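Local coordinates for protein aminoglycoside 6-adenylyltransferase (Bacillus subtilis, PDB 2PBE) that transfers a nucleotide from ATP or GTP to the O-6 position of streptomycin, thereby conferring bacterial resistance to this antibiotic, at residues Asp11-Phe16 with Ile47-Thr52; Glu160-Ser165 with Leu251-Ser256; Lys170-Asn175 with Glu240-Leu245; Leu229-Ser234 with Leu245-Ala250. All coordinates share one frame; numbering follows the deposited sequence.

Interaction 1: Asp11-Phe16 with Ile47-Thr52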
# COMPACT_ATOMS: atom_id res chain seq x y z
N ASP A 11 -7.81 -6.43 -4.91
CA ASP A 11 -7.27 -7.26 -3.84
C ASP A 11 -6.77 -8.56 -4.44
O ASP A 11 -5.62 -8.95 -4.24
CB ASP A 11 -8.34 -7.58 -2.78
CG ASP A 11 -8.72 -6.37 -1.93
OD1 ASP A 11 -7.80 -5.60 -1.55
OD2 ASP A 11 -9.93 -6.20 -1.64
N ILE A 12 -7.62 -9.23 -5.20
CA ILE A 12 -7.27 -10.49 -5.82
C ILE A 12 -5.97 -10.41 -6.62
O ILE A 12 -5.08 -11.23 -6.43
CB ILE A 12 -8.44 -10.95 -6.71
CG1 ILE A 12 -9.68 -11.15 -5.84
CG2 ILE A 12 -8.09 -12.23 -7.43
CD1 ILE A 12 -10.95 -11.44 -6.60
N PHE A 13 -5.87 -9.43 -7.51
CA PHE A 13 -4.68 -9.31 -8.33
C PHE A 13 -3.42 -9.01 -7.52
O PHE A 13 -2.36 -9.58 -7.78
CB PHE A 13 -4.86 -8.21 -9.37
CG PHE A 13 -6.08 -8.35 -10.24
CD1 PHE A 13 -6.61 -9.62 -10.57
CD2 PHE A 13 -6.69 -7.20 -10.78
CE1 PHE A 13 -7.73 -9.73 -11.44
CE2 PHE A 13 -7.81 -7.29 -11.64
CZ PHE A 13 -8.34 -8.56 -11.98
N LEU A 14 -3.55 -8.11 -6.56
CA LEU A 14 -2.43 -7.73 -5.72
C LEU A 14 -2.03 -8.92 -4.85
O LEU A 14 -0.85 -9.26 -4.71
CB LEU A 14 -2.85 -6.55 -4.84
CG LEU A 14 -1.89 -5.63 -4.09
CD1 LEU A 14 -1.36 -6.31 -2.85
CD2 LEU A 14 -0.76 -5.21 -5.04
N ASP A 15 -3.03 -9.58 -4.28
CA ASP A 15 -2.80 -10.72 -3.41
C ASP A 15 -2.13 -11.86 -4.16
O ASP A 15 -1.24 -12.54 -3.64
CB ASP A 15 -4.13 -11.21 -2.84
CG ASP A 15 -3.94 -12.07 -1.63
OD1 ASP A 15 -3.50 -11.52 -0.59
OD2 ASP A 15 -4.23 -13.29 -1.71
N PHE A 16 -2.55 -12.05 -5.40
CA PHE A 16 -1.97 -13.10 -6.22
C PHE A 16 -0.48 -12.87 -6.39
O PHE A 16 0.34 -13.75 -6.08
CB PHE A 16 -2.61 -13.13 -7.60
CG PHE A 16 -2.06 -14.21 -8.47
CD1 PHE A 16 -2.26 -15.58 -8.12
CD2 PHE A 16 -1.32 -13.90 -9.61
CE1 PHE A 16 -1.71 -16.62 -8.91
CE2 PHE A 16 -0.76 -14.93 -10.42
CZ PHE A 16 -0.95 -16.29 -10.07
N ILE A 47 -3.88 -4.98 -15.99
CA ILE A 47 -2.81 -5.38 -15.11
C ILE A 47 -1.64 -5.97 -15.86
O ILE A 47 -1.82 -6.61 -16.89
CB ILE A 47 -3.32 -6.43 -14.12
CG1 ILE A 47 -4.63 -5.95 -13.49
CG2 ILE A 47 -2.27 -6.72 -13.06
CD1 ILE A 47 -4.52 -4.67 -12.66
N SER A 48 -0.44 -5.76 -15.34
CA SER A 48 0.78 -6.31 -15.94
C SER A 48 1.65 -6.89 -14.84
O SER A 48 1.98 -6.20 -13.87
CB SER A 48 1.59 -5.22 -16.66
OG SER A 48 0.93 -4.72 -17.80
N TYR A 49 2.02 -8.15 -14.99
CA TYR A 49 2.89 -8.83 -14.03
C TYR A 49 4.24 -9.06 -14.68
O TYR A 49 4.33 -9.72 -15.72
CB TYR A 49 2.35 -10.21 -13.64
CG TYR A 49 1.06 -10.26 -12.84
CD1 TYR A 49 0.77 -9.29 -11.84
CD2 TYR A 49 0.18 -11.36 -12.99
CE1 TYR A 49 -0.37 -9.43 -11.00
CE2 TYR A 49 -0.96 -11.51 -12.15
CZ TYR A 49 -1.23 -10.54 -11.16
OH TYR A 49 -2.33 -10.70 -10.33
N PHE A 50 5.30 -8.51 -14.09
CA PHE A 50 6.64 -8.71 -14.64
C PHE A 50 7.12 -9.94 -13.91
O PHE A 50 7.23 -9.93 -12.68
CB PHE A 50 7.53 -7.51 -14.36
CG PHE A 50 7.20 -6.33 -15.20
CD1 PHE A 50 7.96 -6.04 -16.34
CD2 PHE A 50 6.07 -5.55 -14.91
CE1 PHE A 50 7.59 -4.96 -17.20
CE2 PHE A 50 5.69 -4.47 -15.75
CZ PHE A 50 6.45 -4.18 -16.91
N VAL A 51 7.39 -11.00 -14.66
CA VAL A 51 7.77 -12.26 -14.07
C VAL A 51 9.15 -12.78 -14.45
O VAL A 51 9.79 -12.28 -15.36
CB VAL A 51 6.71 -13.33 -14.43
CG1 VAL A 51 5.33 -12.79 -14.14
CG2 VAL A 51 6.82 -13.71 -15.91
N THR A 52 9.59 -13.80 -13.74
CA THR A 52 10.89 -14.40 -14.01
C THR A 52 10.78 -15.39 -15.18
O THR A 52 11.53 -15.28 -16.16
CB THR A 52 11.43 -15.13 -12.76
OG1 THR A 52 10.43 -16.02 -12.27
CG2 THR A 52 11.81 -14.13 -11.69

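Interaction 2: Glu160-Ser165 with Leu251-Ser256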
# COMPACT_ATOMS: atom_id res chain seq x y z
N GLU A 160 6.24 15.36 10.93
CA GLU A 160 4.87 15.63 10.54
C GLU A 160 3.87 15.01 11.51
O GLU A 160 2.91 15.66 11.93
CB GLU A 160 4.60 15.08 9.13
CG GLU A 160 3.19 15.35 8.59
CD GLU A 160 2.93 16.83 8.27
OE1 GLU A 160 1.86 17.12 7.70
OE2 GLU A 160 3.78 17.68 8.60
N PHE A 161 4.12 13.75 11.86
CA PHE A 161 3.25 13.04 12.79
C PHE A 161 3.03 13.83 14.07
O PHE A 161 1.92 14.22 14.40
CB PHE A 161 3.84 11.70 13.18
CG PHE A 161 3.00 10.93 14.15
CD1 PHE A 161 1.89 10.20 13.70
CD2 PHE A 161 3.27 10.97 15.53
CE1 PHE A 161 1.06 9.51 14.59
CE2 PHE A 161 2.44 10.27 16.45
CZ PHE A 161 1.32 9.53 15.96
N TRP A 162 4.12 14.06 14.81
CA TRP A 162 4.02 14.77 16.07
C TRP A 162 3.58 16.22 15.95
O TRP A 162 2.85 16.71 16.81
CB TRP A 162 5.33 14.65 16.82
CG TRP A 162 5.65 13.23 17.16
CD1 TRP A 162 6.48 12.39 16.48
CD2 TRP A 162 5.09 12.46 18.22
NE1 TRP A 162 6.48 11.14 17.05
CE2 TRP A 162 5.63 11.14 18.12
CE3 TRP A 162 4.17 12.74 19.26
CZ2 TRP A 162 5.30 10.09 19.01
CZ3 TRP A 162 3.82 11.68 20.17
CH2 TRP A 162 4.40 10.37 20.03
N MSE A 163 4.02 16.91 14.89
CA MSE A 163 3.63 18.30 14.74
C MSE A 163 2.15 18.46 14.52
O MSE A 163 1.48 19.17 15.27
CB MSE A 163 4.39 18.96 13.60
CG MSE A 163 4.10 20.46 13.43
SE MSE A 163 4.53 21.59 14.99
CE MSE A 163 6.35 22.15 14.56
N VAL A 164 1.62 17.80 13.50
CA VAL A 164 0.21 17.93 13.20
C VAL A 164 -0.58 17.38 14.37
O VAL A 164 -1.74 17.75 14.62
CB VAL A 164 -0.13 17.17 11.93
CG1 VAL A 164 -1.62 17.19 11.68
CG2 VAL A 164 0.63 17.80 10.76
N SER A 165 0.07 16.49 15.11
CA SER A 165 -0.56 15.89 16.27
C SER A 165 -0.97 16.94 17.30
O SER A 165 -2.01 16.80 17.96
CB SER A 165 0.42 14.90 16.90
OG SER A 165 -0.20 14.22 17.96
N LEU A 251 1.11 3.51 19.15
CA LEU A 251 1.49 2.76 17.97
C LEU A 251 2.61 3.40 17.16
O LEU A 251 3.41 2.70 16.55
CB LEU A 251 0.28 2.53 17.08
CG LEU A 251 -0.67 1.47 17.64
CD1 LEU A 251 -1.95 1.44 16.84
CD2 LEU A 251 0.02 0.10 17.61
N PHE A 252 2.68 4.73 17.17
CA PHE A 252 3.72 5.39 16.40
C PHE A 252 5.08 5.19 17.03
O PHE A 252 6.08 5.08 16.33
CB PHE A 252 3.47 6.90 16.26
CG PHE A 252 4.19 7.50 15.09
CD1 PHE A 252 3.75 7.24 13.79
CD2 PHE A 252 5.33 8.31 15.28
CE1 PHE A 252 4.44 7.77 12.65
CE2 PHE A 252 6.05 8.86 14.15
CZ PHE A 252 5.59 8.58 12.83
N ARG A 253 5.11 5.16 18.36
CA ARG A 253 6.37 4.96 19.07
C ARG A 253 6.86 3.58 18.66
O ARG A 253 7.98 3.41 18.21
CB ARG A 253 6.17 5.00 20.59
CG ARG A 253 5.79 6.38 21.12
CD ARG A 253 5.43 6.36 22.61
NE ARG A 253 4.92 7.66 23.03
CZ ARG A 253 3.72 7.88 23.56
NH1 ARG A 253 2.88 6.87 23.76
NH2 ARG A 253 3.35 9.11 23.91
N LYS A 254 5.97 2.62 18.84
CA LYS A 254 6.25 1.23 18.53
C LYS A 254 6.90 1.05 17.16
O LYS A 254 8.02 0.56 17.05
CB LYS A 254 4.95 0.43 18.61
CG LYS A 254 5.15 -1.07 18.42
CD LYS A 254 3.90 -1.88 18.77
CE LYS A 254 4.13 -3.34 18.43
NZ LYS A 254 2.97 -4.21 18.73
N TYR A 255 6.22 1.49 16.10
CA TYR A 255 6.76 1.32 14.75
C TYR A 255 7.92 2.20 14.34
O TYR A 255 8.76 1.77 13.54
CB TYR A 255 5.61 1.38 13.75
CG TYR A 255 4.72 0.18 13.98
CD1 TYR A 255 5.19 -1.14 13.71
CD2 TYR A 255 3.45 0.32 14.61
CE1 TYR A 255 4.43 -2.29 14.08
CE2 TYR A 255 2.68 -0.83 14.99
CZ TYR A 255 3.18 -2.13 14.72
OH TYR A 255 2.47 -3.25 15.13
N SER A 256 7.98 3.42 14.86
CA SER A 256 9.09 4.31 14.51
C SER A 256 10.33 3.81 15.25
O SER A 256 11.44 3.92 14.73
CB SER A 256 8.79 5.76 14.89
OG SER A 256 8.55 5.88 16.28
O HOH W 1 8.37 8.93 17.15

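Interaction 3: Lys170-Asn175 with Glu240-Leu245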
# COMPACT_ATOMS: atom_id res chain seq x y z
N LYS A 170 -4.78 20.81 20.48
CA LYS A 170 -5.35 22.16 20.56
C LYS A 170 -6.81 22.14 20.16
O LYS A 170 -7.61 22.92 20.67
CB LYS A 170 -4.64 23.12 19.60
CG LYS A 170 -3.17 23.41 19.92
CD LYS A 170 -2.74 24.62 19.09
CE LYS A 170 -1.30 24.98 19.33
NZ LYS A 170 -0.34 24.14 18.53
N GLY A 171 -7.15 21.27 19.21
CA GLY A 171 -8.53 21.15 18.77
C GLY A 171 -9.44 20.67 19.88
O GLY A 171 -10.51 21.24 20.11
N LEU A 172 -9.01 19.64 20.58
CA LEU A 172 -9.78 19.06 21.67
C LEU A 172 -9.80 19.94 22.92
O LEU A 172 -10.77 19.91 23.69
CB LEU A 172 -9.24 17.69 22.03
CG LEU A 172 -9.28 16.61 20.94
CD1 LEU A 172 -8.62 15.34 21.47
CD2 LEU A 172 -10.72 16.33 20.53
N ALA A 173 -8.75 20.74 23.12
CA ALA A 173 -8.66 21.61 24.29
C ALA A 173 -9.47 22.89 24.08
O ALA A 173 -9.94 23.49 25.05
CB ALA A 173 -7.22 21.95 24.58
N ARG A 174 -9.65 23.28 22.82
CA ARG A 174 -10.38 24.48 22.44
C ARG A 174 -11.78 24.22 21.92
O ARG A 174 -12.37 25.10 21.30
CB ARG A 174 -9.60 25.23 21.35
CG ARG A 174 -8.39 25.99 21.84
CD ARG A 174 -8.40 27.41 21.24
NE ARG A 174 -7.41 28.30 21.85
CZ ARG A 174 -7.35 29.61 21.64
NH1 ARG A 174 -8.23 30.20 20.84
NH2 ARG A 174 -6.43 30.35 22.26
N ASN A 175 -12.32 23.03 22.16
CA ASN A 175 -13.67 22.70 21.72
C ASN A 175 -13.93 22.75 20.22
O ASN A 175 -15.00 23.17 19.78
CB ASN A 175 -14.68 23.58 22.43
CG ASN A 175 -15.10 23.00 23.73
OD1 ASN A 175 -15.73 21.95 23.76
ND2 ASN A 175 -14.73 23.65 24.82
N GLU A 240 -13.27 10.28 23.67
CA GLU A 240 -13.01 9.18 22.74
C GLU A 240 -11.92 9.59 21.78
O GLU A 240 -11.13 8.78 21.33
CB GLU A 240 -14.27 8.85 21.95
CG GLU A 240 -15.39 8.27 22.80
CD GLU A 240 -14.97 6.99 23.49
OE1 GLU A 240 -14.47 6.09 22.79
OE2 GLU A 240 -15.16 6.88 24.72
N MSE A 241 -11.91 10.88 21.48
CA MSE A 241 -10.92 11.43 20.59
C MSE A 241 -9.54 11.42 21.22
O MSE A 241 -8.56 11.08 20.54
CB MSE A 241 -11.31 12.85 20.20
CG MSE A 241 -12.18 12.92 18.96
SE MSE A 241 -11.28 12.13 17.40
CE MSE A 241 -10.14 13.62 16.90
N TRP A 242 -9.45 11.80 22.49
CA TRP A 242 -8.17 11.80 23.18
C TRP A 242 -7.63 10.38 23.14
O TRP A 242 -6.43 10.17 22.97
CB TRP A 242 -8.34 12.25 24.64
CG TRP A 242 -8.44 13.74 24.85
CD1 TRP A 242 -9.56 14.45 25.22
CD2 TRP A 242 -7.38 14.69 24.74
NE1 TRP A 242 -9.26 15.78 25.36
CE2 TRP A 242 -7.94 15.97 25.08
CE3 TRP A 242 -6.01 14.60 24.40
CZ2 TRP A 242 -7.17 17.17 25.08
CZ3 TRP A 242 -5.23 15.79 24.40
CH2 TRP A 242 -5.83 17.07 24.74
N LYS A 243 -8.53 9.42 23.31
CA LYS A 243 -8.18 8.01 23.31
C LYS A 243 -7.61 7.63 21.93
O LYS A 243 -6.53 7.05 21.85
CB LYS A 243 -9.43 7.19 23.65
CG LYS A 243 -9.20 5.68 23.81
CD LYS A 243 -10.38 4.97 24.48
CE LYS A 243 -11.68 5.03 23.68
NZ LYS A 243 -12.74 4.19 24.34
N SER A 244 -8.33 7.96 20.87
CA SER A 244 -7.86 7.65 19.52
C SER A 244 -6.46 8.22 19.31
O SER A 244 -5.59 7.54 18.79
CB SER A 244 -8.80 8.25 18.48
OG SER A 244 -10.02 7.52 18.40
N LEU A 245 -6.26 9.47 19.72
CA LEU A 245 -4.97 10.15 19.56
C LEU A 245 -3.85 9.48 20.34
O LEU A 245 -2.76 9.25 19.81
CB LEU A 245 -5.08 11.61 20.00
CG LEU A 245 -3.76 12.39 19.88
CD1 LEU A 245 -3.38 12.57 18.42
CD2 LEU A 245 -3.93 13.73 20.56
O HOH W 2 -10.92 17.87 26.39

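Interaction 4: Leu229-Ser234 with Leu245-Ala250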
# COMPACT_ATOMS: atom_id res chain seq x y z
N LEU A 229 -4.63 -0.93 14.17
CA LEU A 229 -5.02 0.24 13.41
C LEU A 229 -6.50 0.48 13.63
O LEU A 229 -6.94 1.62 13.74
CB LEU A 229 -4.75 0.03 11.92
CG LEU A 229 -5.18 1.24 11.10
CD1 LEU A 229 -4.35 2.49 11.43
CD2 LEU A 229 -5.05 0.88 9.64
N MSE A 230 -7.27 -0.60 13.71
CA MSE A 230 -8.69 -0.48 13.95
C MSE A 230 -8.92 0.19 15.29
O MSE A 230 -9.84 1.00 15.44
CB MSE A 230 -9.41 -1.84 13.93
CG MSE A 230 -9.74 -2.37 12.54
SE MSE A 230 -10.53 -1.04 11.31
CE MSE A 230 -8.95 -0.56 10.28
N SER A 231 -8.08 -0.12 16.27
CA SER A 231 -8.25 0.45 17.60
C SER A 231 -7.99 1.94 17.64
O SER A 231 -8.23 2.57 18.67
CB SER A 231 -7.37 -0.27 18.63
OG SER A 231 -6.00 -0.04 18.39
N THR A 232 -7.50 2.51 16.54
CA THR A 232 -7.26 3.95 16.53
C THR A 232 -8.54 4.67 16.15
O THR A 232 -8.58 5.89 16.05
CB THR A 232 -6.21 4.36 15.51
OG1 THR A 232 -6.75 4.21 14.19
CG2 THR A 232 -4.97 3.50 15.68
N TYR A 233 -9.59 3.90 15.89
CA TYR A 233 -10.87 4.47 15.55
C TYR A 233 -11.73 4.32 16.78
O TYR A 233 -11.72 3.27 17.39
CB TYR A 233 -11.48 3.69 14.39
CG TYR A 233 -10.80 3.99 13.08
CD1 TYR A 233 -11.16 5.13 12.34
CD2 TYR A 233 -9.79 3.14 12.56
CE1 TYR A 233 -10.53 5.43 11.10
CE2 TYR A 233 -9.15 3.43 11.32
CZ TYR A 233 -9.53 4.59 10.60
OH TYR A 233 -8.90 4.93 9.41
N SER A 234 -12.43 5.36 17.18
CA SER A 234 -13.31 5.25 18.35
C SER A 234 -14.54 6.13 18.10
O SER A 234 -14.46 7.14 17.38
CB SER A 234 -12.61 5.72 19.62
OG SER A 234 -11.36 5.06 19.81
N LEU A 245 -6.26 9.47 19.72
CA LEU A 245 -4.97 10.15 19.56
C LEU A 245 -3.85 9.48 20.34
O LEU A 245 -2.76 9.25 19.81
CB LEU A 245 -5.08 11.61 20.00
CG LEU A 245 -3.76 12.39 19.88
CD1 LEU A 245 -3.38 12.57 18.42
CD2 LEU A 245 -3.93 13.73 20.56
N PHE A 246 -4.11 9.20 21.61
CA PHE A 246 -3.09 8.56 22.42
C PHE A 246 -2.78 7.18 21.86
O PHE A 246 -1.64 6.72 21.96
CB PHE A 246 -3.51 8.45 23.88
CG PHE A 246 -3.65 9.78 24.57
CD1 PHE A 246 -2.84 10.89 24.21
CD2 PHE A 246 -4.55 9.93 25.63
CE1 PHE A 246 -2.94 12.13 24.91
CE2 PHE A 246 -4.66 11.15 26.35
CZ PHE A 246 -3.86 12.25 25.98
N THR A 247 -3.78 6.54 21.28
CA THR A 247 -3.59 5.21 20.70
C THR A 247 -2.62 5.32 19.52
O THR A 247 -1.74 4.49 19.37
CB THR A 247 -4.96 4.59 20.29
OG1 THR A 247 -5.73 4.35 21.48
CG2 THR A 247 -4.78 3.26 19.53
N CYS A 248 -2.78 6.36 18.70
CA CYS A 248 -1.87 6.59 17.58
C CYS A 248 -0.47 6.84 18.14
O CYS A 248 0.53 6.42 17.56
CB CYS A 248 -2.32 7.80 16.77
SG CYS A 248 -3.90 7.54 15.92
N TYR A 249 -0.40 7.53 19.27
CA TYR A 249 0.88 7.81 19.94
C TYR A 249 1.60 6.51 20.24
O TYR A 249 2.74 6.29 19.83
CB TYR A 249 0.65 8.56 21.26
CG TYR A 249 0.51 10.06 21.14
CD1 TYR A 249 0.14 10.65 19.90
CD2 TYR A 249 0.75 10.92 22.24
CE1 TYR A 249 0.01 12.04 19.76
CE2 TYR A 249 0.63 12.34 22.12
CZ TYR A 249 0.26 12.89 20.86
OH TYR A 249 0.14 14.26 20.70
N ALA A 250 0.90 5.66 20.98
CA ALA A 250 1.41 4.36 21.40
C ALA A 250 1.91 3.56 20.21
O ALA A 250 3.01 3.01 20.24
CB ALA A 250 0.33 3.60 22.12

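Interaction 1: Asp11-Phe16 with Ile47-Thr52
Tyr49 stretches from the strand to the helix and meets both Phe13 and Phe16 there. Tyr49 OH donates to Phe13 O over 2.8 Å. The approach is bent, with a C=O...O angle of 113°, and the donor is tilted 17° from the carbonyl plane, so the oxygen is reached well off the direction of its double bond. The bond lies near the plane of the tyrosine ring and fixes the position of the phenol end.

Phe16 flanks the same hydroxyl. With CG trans to the backbone N, its ring reaches toward the strand, bringing CD2 within 3.4 Å of Tyr49 OH and 3.5 Å of Tyr49 CE2. The hydroxyl sits at the edge of the Phe16 ring. The two side chains cross at about a right angle, while their ring planes are inclined by 36°, an oblique pair with centroids 5.8 Å apart. One turn earlier, Phe13 CD2 rests 3.6 Å from Ile47 CG1, and Ile47 CD1 touches the same ring carbon.

Leu102 and Leu104 of strand 101-108 extend the apolar layer, while Phe67 packs edge-to-face with Phe16. The axes of segments 11-16 and 47-51 run nearly parallel, 10.6 Å apart. This is the layered packing of a helix on a mixed sheet, consistent with the alpha/beta nucleotidyltransferase fold of this family.

Interaction 2: Glu160-Ser165 with Leu251-Ser256
Phe161 and Phe252 both carry CG trans to the backbone N (chi1 179° and -158°), which sends each ring across the gap between two antiparallel helices of the helical bundle. The rings form a face-to-face stack: their centroids are 3.7 Å apart and their planes differ by only 4°. The two side chains enter from opposing helices and overlap head to root, so the CB of Phe161 lies over the Phe252 ring and the CB of Phe252 lies over the Phe161 ring, a reciprocal pair of CH-pi contacts. The axes of the two segments lie 12.2 Å apart, with the stacked rings between them.

Trp162 adds a third ring to this aromatic cluster. Its indole lies steeply inclined to Phe252, with Trp162 NE1 3.5 Å from Phe252 CD2, while Phe161 CD2 stands over the rim of one indole face. The far side of the indole, at CH2, comes within 4.1 Å of Arg253 NE, the two side chains crossing at about a right angle. That arginine finds its polar partners on helix 270-283, in a salt bridge with Asp271 and a hydrogen bond to Thr275. Met195 of helix 177-204 also touches Phe252.

The indole N-H is satisfied by a water, 2.9 Å from Trp162 NE1, which in turn donates to Ser256 OG. Ser256 OG donates to Phe252 O over 2.6 Å, and Ser256 N reaches the same oxygen from the opposite face of the carbonyl plane.

Interaction 3: Lys170-Asn175 with Glu240-Leu245
Leu172 drives its branched end between Trp242 and Met241, the latter a selenomethionine. Its CB lies 3.7 Å from both Trp242 CE2 and Trp242 CZ2, against the bond that these two atoms form in the six-membered ring. CG is trans to the carbonyl carbon (chi1 -62°), a setting that carries the branch onward across the indole face. There CD1 takes up a position 3.6 Å from the centroid of the Trp242 five-membered ring and 12° off its normal, a CH-pi contact over the face. CD2 diverges to meet Met241 CB at 3.5 Å, with Met241 CG a little farther away. The leucine is therefore shared: one methyl serves the aromatic face and the other the root of the neighbouring side chain.

At the edge of the indole, in its plane, a water accepts from Trp242 NE1 at 2.9 Å and makes a weak bond back to Leu172 O, joining the two helices through solvent.

The contact brings the last turn of helix 151-173 against the early turns of helix 238-263. Ala180 of helix 177-204 touches both Leu172 and Met241, Tyr282 of helix 270-283 meets Trp242 edge-to-face, and Val169 packs on that indole from helix 151-173.

Interaction 4: Leu229-Ser234 with Leu245-Ala250
Leu229 O is gripped twice by Thr232, the residue whose methyl packs on Thr247. Thr232 OG1 donates to Leu229 O at 2.6 Å, lying in the carbonyl plane with a C=O...O angle of 154°, and Thr232 N donates to the same oxygen at 3.0 Å. The hydroxyl gets there because chi1 of 71° places it between the backbone N and the carbonyl carbon; Arg189 of helix 177-204 is also hydrogen-bonded to it. CG2, anti to the carbonyl carbon, is the branch that meets Thr247 CG2.

Across the interface the key group is Thr247 CG2. It sits 3.6 Å from Ser231 O, 3.7 Å from Ser231 OG and 3.9 Å from Thr232 CG2, so one methyl touches a carbonyl, a hydroxyl and a second methyl. No hydrogen bond joins the two segments here: Thr247 OG1 bonds to Lys243 O within its own helix, and Ser231 OG to Glu228 O. Next to Thr247, Cys248 SG lies 4.0 Å from Thr232 CB. The backbones come close, with Thr232 CA 5.7 Å from Thr247 CA, and the side chains in contact are all Ser, Thr or Cys.

Met230 to Tyr233 form a type I beta turn, closed by Tyr233 N to Met230 O at 2.9 Å. This is a turn in the connection between helices 223-230 and 238-263, packed against the flank of the second of them in an all-helical region of the fold.

Interactions 2, 3 and 4 all use helix 238-263 and follow one another along it in the order 3, 4, 2. Interactions 3 and 4 share Leu245, with centres about 12 Å apart, and Ser244 OG probably hydrogen-bonds Ser234 OG at 3.1 Å. Interaction 2 lies about 11 Å from interaction 4, centre to centre, and a probable bond of 2.8 Å joins Ser165 OG to Tyr249 OH. Interaction 1 stands apart: its centre is about 32 Å from those of interactions 2 and 4, on the opposite side of the chain's centre. It belongs to the sheet-containing part expected to carry the nucleotidyl-transfer chemistry, whereas the other three lie in the helical part.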